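Local coordinates for protein contact-dependent inhibitor A (Enterobacter cloacae subsp. cloacae, PDB 4NTQ) that delivers a toxic ribosomal RNase into target bacteria, the toxin region here being held in complex with its immunity protein, at residues Ala165-Pro179 / Gly189-Thr201. Numbering follows the deposited sequence.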
loop_
_atom_site.group_PDB
_atom_site.type_symbol
_atom_site.label_atom_id
_atom_site.label_comp_id
_atom_site.label_asym_id
_atom_site.label_seq_id
_atom_site.Cartn_x
_atom_site.Cartn_y
_atom_site.Cartn_z
ATOM N N ALA A 165 12.596 -15.126 1.788
ATOM C CA ALA A 165 12.272 -14.018 0.897
ATOM C C ALA A 165 13.482 -13.127 0.644
ATOM O O ALA A 165 13.713 -12.704 -0.493
ATOM C CB ALA A 165 11.118 -13.206 1.441
ATOM N N GLN A 166 14.247 -12.845 1.696
ATOM C CA GLN A 166 15.451 -12.030 1.557
ATOM C C GLN A 166 16.414 -12.642 0.555
ATOM O O GLN A 166 16.946 -11.947 -0.310
ATOM C CB GLN A 166 16.177 -11.891 2.886
ATOM C CG GLN A 166 15.542 -10.961 3.875
ATOM C CD GLN A 166 16.540 -10.495 4.915
ATOM O OE1 GLN A 166 17.657 -10.101 4.579
ATOM N NE2 GLN A 166 16.153 -10.555 6.185
ATOM N N GLU A 167 16.643 -13.943 0.691
ATOM C CA GLU A 167 17.588 -14.644 -0.163
ATOM C C GLU A 167 17.010 -14.768 -1.560
ATOM O O GLU A 167 17.739 -14.690 -2.552
ATOM C CB GLU A 167 17.927 -16.020 0.417
ATOM C CG GLU A 167 18.676 -15.951 1.733
ATOM C CD GLU A 167 18.786 -17.298 2.426
ATOM O OE1 GLU A 167 17.861 -18.126 2.275
ATOM O OE2 GLU A 167 19.798 -17.529 3.124
ATOM N N ALA A 168 15.693 -14.952 -1.625
ATOM C CA ALA A 168 14.982 -14.991 -2.896
ATOM C C ALA A 168 15.144 -13.673 -3.631
ATOM O O ALA A 168 15.451 -13.651 -4.819
ATOM C CB ALA A 168 13.513 -15.278 -2.668
ATOM N N ALA A 169 14.928 -12.578 -2.908
ATOM C CA ALA A 169 15.062 -11.234 -3.468
ATOM C C ALA A 169 16.524 -10.891 -3.781
ATOM O O ALA A 169 16.823 -10.222 -4.770
ATOM C CB ALA A 169 14.449 -10.197 -2.523
ATOM N N SER A 170 17.430 -11.351 -2.934
ATOM C CA SER A 170 18.855 -11.156 -3.172
ATOM C C SER A 170 19.287 -11.831 -4.470
ATOM O O SER A 170 20.031 -11.256 -5.263
ATOM C CB SER A 170 19.674 -11.709 -2.009
ATOM O OG SER A 170 21.015 -11.272 -2.087
ATOM N N ASN A 171 18.809 -13.053 -4.686
ATOM C CA ASN A 171 19.111 -13.786 -5.910
ATOM C C ASN A 171 18.548 -13.103 -7.151
ATOM O O ASN A 171 18.960 -13.396 -8.269
ATOM C CB ASN A 171 18.598 -15.222 -5.817
ATOM C CG ASN A 171 19.456 -16.088 -4.915
ATOM O OD1 ASN A 171 20.686 -15.972 -4.903
ATOM N ND2 ASN A 171 18.810 -16.960 -4.148
ATOM N N LEU A 172 17.603 -12.195 -6.942
ATOM C CA LEU A 172 17.016 -11.433 -8.031
ATOM C C LEU A 172 17.753 -10.113 -8.248
ATOM O O LEU A 172 17.507 -9.410 -9.225
ATOM C CB LEU A 172 15.537 -11.193 -7.751
ATOM C CG LEU A 172 14.757 -12.482 -7.954
ATOM C CD1 LEU A 172 13.290 -12.331 -7.569
ATOM C CD2 LEU A 172 14.911 -12.910 -9.405
ATOM N N GLY A 173 18.668 -9.794 -7.334
ATOM C CA GLY A 173 19.479 -8.595 -7.438
ATOM C C GLY A 173 19.129 -7.569 -6.379
ATOM O O GLY A 173 19.879 -6.625 -6.129
ATOM N N PHE A 174 17.980 -7.770 -5.747
ATOM C CA PHE A 174 17.457 -6.832 -4.767
ATOM C C PHE A 174 18.104 -7.054 -3.400
ATOM O O PHE A 174 17.492 -7.601 -2.485
ATOM C CB PHE A 174 15.938 -6.956 -4.704
ATOM C CG PHE A 174 15.247 -6.573 -5.987
ATOM C CD1 PHE A 174 14.610 -5.347 -6.110
ATOM C CD2 PHE A 174 15.242 -7.433 -7.075
ATOM C CE1 PHE A 174 13.971 -4.990 -7.293
ATOM C CE2 PHE A 174 14.613 -7.082 -8.259
ATOM C CZ PHE A 174 13.979 -5.857 -8.368
ATOM N N ASP A 175 19.350 -6.604 -3.283
ATOM C CA ASP A 175 20.211 -6.872 -2.132
ATOM C C ASP A 175 19.816 -6.165 -0.848
ATOM O O ASP A 175 20.043 -6.681 0.247
ATOM C CB ASP A 175 21.647 -6.463 -2.462
ATOM C CG ASP A 175 22.270 -7.334 -3.524
ATOM O OD1 ASP A 175 21.862 -8.508 -3.637
ATOM O OD2 ASP A 175 23.172 -6.848 -4.239
ATOM N N ARG A 176 19.254 -4.971 -0.981
ATOM C CA ARG A 176 19.055 -4.102 0.166
ATOM C C ARG A 176 17.667 -4.266 0.773
ATOM O O ARG A 176 16.683 -3.735 0.261
ATOM C CB ARG A 176 19.327 -2.639 -0.222
ATOM C CG ARG A 176 19.250 -1.633 0.924
ATOM C CD ARG A 176 20.019 -2.119 2.144
ATOM N NE ARG A 176 21.438 -2.329 1.864
ATOM C CZ ARG A 176 22.302 -2.874 2.719
ATOM N NH1 ARG A 176 21.897 -3.273 3.919
ATOM N NH2 ARG A 176 23.573 -3.023 2.375
ATOM N N ARG A 177 17.585 -5.016 1.866
ATOM C CA ARG A 177 16.334 -5.115 2.594
ATOM C C ARG A 177 16.060 -3.782 3.259
ATOM O O ARG A 177 16.854 -3.312 4.065
ATOM C CB ARG A 177 16.403 -6.197 3.665
ATOM C CG ARG A 177 15.203 -6.160 4.606
ATOM C CD ARG A 177 15.279 -7.223 5.689
ATOM N NE ARG A 177 14.022 -7.331 6.429
ATOM C CZ ARG A 177 13.772 -6.716 7.582
ATOM N NH1 ARG A 177 14.700 -5.943 8.138
ATOM N NH2 ARG A 177 12.592 -6.876 8.178
ATOM N N ILE A 178 14.946 -3.161 2.915
ATOM C CA ILE A 178 14.540 -1.955 3.617
ATOM C C ILE A 178 13.354 -2.269 4.504
ATOM O O ILE A 178 12.263 -2.531 4.007
ATOM C CB ILE A 178 14.124 -0.839 2.661
ATOM C CG1 ILE A 178 15.254 -0.515 1.683
ATOM C CG2 ILE A 178 13.702 0.392 3.453
ATOM C CD1 ILE A 178 14.855 0.497 0.626
ATOM N N PRO A 179 13.565 -2.252 5.823
ATOM C CA PRO A 179 12.487 -2.546 6.770
ATOM C C PRO A 179 11.581 -1.339 6.924
ATOM O O PRO A 179 12.043 -0.215 6.731
ATOM C CB PRO A 179 13.235 -2.814 8.073
ATOM C CG PRO A 179 14.495 -2.014 7.943
ATOM C CD PRO A 179 14.861 -2.040 6.492
ATOM N N GLY A 189 7.988 -6.456 10.376
ATOM C CA GLY A 189 7.018 -6.025 9.384
ATOM C C GLY A 189 7.284 -6.368 7.931
ATOM O O GLY A 189 8.337 -6.903 7.599
ATOM N N GLN A 190 6.311 -6.067 7.069
ATOM C CA GLN A 190 6.468 -6.264 5.635
ATOM C C GLN A 190 7.562 -5.344 5.157
ATOM O O GLN A 190 7.428 -4.127 5.225
ATOM C CB GLN A 190 5.175 -5.958 4.869
ATOM C CG GLN A 190 4.189 -7.120 4.744
ATOM C CD GLN A 190 2.950 -6.756 3.918
ATOM O OE1 GLN A 190 1.853 -6.589 4.459
ATOM N NE2 GLN A 190 3.127 -6.632 2.605
ATOM N N PRO A 191 8.667 -5.922 4.681
ATOM C CA PRO A 191 9.748 -5.064 4.232
ATOM C C PRO A 191 9.638 -4.884 2.739
ATOM O O PRO A 191 8.759 -5.434 2.092
ATOM C CB PRO A 191 10.973 -5.914 4.517
ATOM C CG PRO A 191 10.502 -7.284 4.152
ATOM C CD PRO A 191 9.051 -7.342 4.601
ATOM N N VAL A 192 10.582 -4.136 2.202
ATOM C CA VAL A 192 10.661 -3.870 0.791
ATOM C C VAL A 192 12.125 -4.161 0.418
ATOM O O VAL A 192 13.027 -3.860 1.199
ATOM C CB VAL A 192 10.266 -2.391 0.556
ATOM C CG1 VAL A 192 11.133 -1.747 -0.453
ATOM C CG2 VAL A 192 8.797 -2.267 0.191
ATOM N N PHE A 193 12.358 -4.775 -0.742
ATOM C CA PHE A 193 13.714 -5.088 -1.179
ATOM C C PHE A 193 14.146 -4.253 -2.387
ATOM O O PHE A 193 13.429 -4.156 -3.379
ATOM C CB PHE A 193 13.861 -6.591 -1.446
ATOM C CG PHE A 193 13.523 -7.446 -0.249
ATOM C CD1 PHE A 193 14.498 -7.783 0.679
ATOM C CD2 PHE A 193 12.225 -7.883 -0.037
ATOM C CE1 PHE A 193 14.188 -8.556 1.781
ATOM C CE2 PHE A 193 11.910 -8.658 1.069
ATOM C CZ PHE A 193 12.893 -8.994 1.977
ATOM N N TYR A 194 15.334 -3.664 -2.289
ATOM C CA TYR A 194 15.773 -2.626 -3.213
ATOM C C TYR A 194 16.801 -3.120 -4.240
ATOM O O TYR A 194 17.738 -3.841 -3.904
ATOM C CB TYR A 194 16.352 -1.465 -2.411
ATOM C CG TYR A 194 16.623 -0.213 -3.200
ATOM C CD1 TYR A 194 17.701 0.601 -2.877
ATOM C CD2 TYR A 194 15.806 0.166 -4.254
ATOM C CE1 TYR A 194 17.963 1.753 -3.576
ATOM C CE2 TYR A 194 16.052 1.330 -4.960
ATOM C CZ TYR A 194 17.139 2.116 -4.617
ATOM O OH TYR A 194 17.406 3.272 -5.307
ATOM N N ASP A 195 16.605 -2.706 -5.488
ATOM C CA ASP A 195 17.436 -3.106 -6.615
ATOM C C ASP A 195 18.609 -2.183 -6.717
ATOM O O ASP A 195 19.611 -2.512 -7.333
ATOM C CB ASP A 195 16.641 -2.930 -7.913
ATOM C CG ASP A 195 16.927 -4.015 -8.909
ATOM O OD1 ASP A 195 17.682 -4.952 -8.581
ATOM O OD2 ASP A 195 16.372 -3.955 -10.013
ATOM N N GLY A 196 18.457 -1.004 -6.131
ATOM C CA GLY A 196 19.225 0.136 -6.562
ATOM C C GLY A 196 18.423 0.906 -7.600
ATOM O O GLY A 196 18.791 2.014 -7.971
ATOM N N LYS A 197 17.328 0.313 -8.080
ATOM C CA LYS A 197 16.400 1.011 -8.968
ATOM C C LYS A 197 14.946 0.824 -8.512
ATOM O O LYS A 197 14.246 1.793 -8.211
ATOM C CB LYS A 197 16.566 0.537 -10.418
ATOM C CG LYS A 197 15.646 1.264 -11.414
ATOM C CD LYS A 197 15.954 0.902 -12.869
ATOM C CE LYS A 197 14.921 1.469 -13.840
ATOM N NZ LYS A 197 14.790 2.949 -13.760
ATOM N N ASN A 198 14.509 -0.434 -8.461
ATOM C CA ASN A 198 13.141 -0.786 -8.091
ATOM C C ASN A 198 13.020 -1.548 -6.771
ATOM O O ASN A 198 14.024 -1.990 -6.196
ATOM C CB ASN A 198 12.509 -1.621 -9.199
ATOM C CG ASN A 198 12.283 -0.829 -10.450
ATOM O OD1 ASN A 198 11.739 0.276 -10.404
ATOM N ND2 ASN A 198 12.705 -1.378 -11.585
ATOM N N TYR A 199 11.779 -1.718 -6.314
ATOM C CA TYR A 199 11.502 -2.400 -5.055
ATOM C C TYR A 199 10.535 -3.565 -5.244
ATOM O O TYR A 199 9.565 -3.470 -5.996
ATOM C CB TYR A 199 10.910 -1.422 -4.032
ATOM C CG TYR A 199 11.718 -0.151 -3.824
ATOM C CD1 TYR A 199 12.620 -0.036 -2.768
ATOM C CD2 TYR A 199 11.574 0.938 -4.679
ATOM C CE1 TYR A 199 13.349 1.127 -2.562
ATOM C CE2 TYR A 199 12.307 2.101 -4.482
ATOM C CZ TYR A 199 13.201 2.186 -3.430
ATOM O OH TYR A 199 13.932 3.337 -3.246
ATOM N N ILE A 200 10.792 -4.669 -4.553
ATOM C CA ILE A 200 9.849 -5.776 -4.551
ATOM C C ILE A 200 9.459 -6.143 -3.126
ATOM O O ILE A 200 10.229 -5.923 -2.191
ATOM C CB ILE A 200 10.413 -7.018 -5.247
ATOM C CG1 ILE A 200 11.774 -7.388 -4.674
ATOM C CG2 ILE A 200 10.545 -6.802 -6.737
ATOM C CD1 ILE A 200 12.378 -8.616 -5.310
ATOM N N THR A 201 8.240 -6.659 -2.970
ATOM C CA THR A 201 7.787 -7.302 -1.740
ATOM C C THR A 201 7.080 -8.548 -2.179
ATOM O O THR A 201 6.480 -8.560 -3.254
ATOM C CB THR A 201 6.726 -6.501 -0.959
ATOM O OG1 THR A 201 5.568 -6.301 -1.780
ATOM C CG2 THR A 201 7.248 -5.185 -0.530
#
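Phe-174 and Phe-193 meet through their CB atoms where helix 164-170 lies on the twisted antiparallel sheet, Phe-193 beneath the helix and Phe-174 just past its end; here edge strand 176-178 pairs with strand 192-194. The helix ends in a Schellman motif, Phe-174 N bonding back to Ala-169 O and Gly-173 N to Ser-170 O, with positive phi at Gly-173, which suits glycine; Leu-172 N is a further donor to Ala-169 O.

Phe-174 is the centre of an inverse gamma turn, its ring layered between two side chains. Ile-200 CD1 lies over one face, 3.8 Å from the centroid of the Phe-174 ring, while the carboxylate of Asp-195 stacks on the opposite face, the planes 7° apart. At the rim, Phe-174 CE1 comes 3.2 Å from Asn-198 O. The branched side chain of Ile-200 suits this bed because CG1, CG2 and CD1 all touch the ring.

Phe-193 turns its ring under the helix, CG anti to its own carbonyl carbon (chi1 -57°). The small methyl of Ala-169 lets the helix come close: its CB sits over a face of that ring, 3.7 Å from Phe-193 CG. Gln-166 CG meets the ring's edge, and the extended aliphatic part of Arg-177 runs past it before NH1 bonds to Asn-186 O.

A classic beta bulge, with Asp-175 and Arg-176 facing Tyr-194, begins the strand pairing; Tyr-194 N then donates to Arg-176 O at 2.9 Å. On the sheet face away from the helix, Ile-178 lies beside Val-192 and Tyr-194, and Phe-76 of the CdiI chain packs on both Ile-178 and Val-192, so this face helps to receive the immunity protein. With chi2 near 175°, the Ile-178 chain extends to place CD1 in the plane of the Tyr-199 ring, 3.6 Å from Tyr-199 CE1.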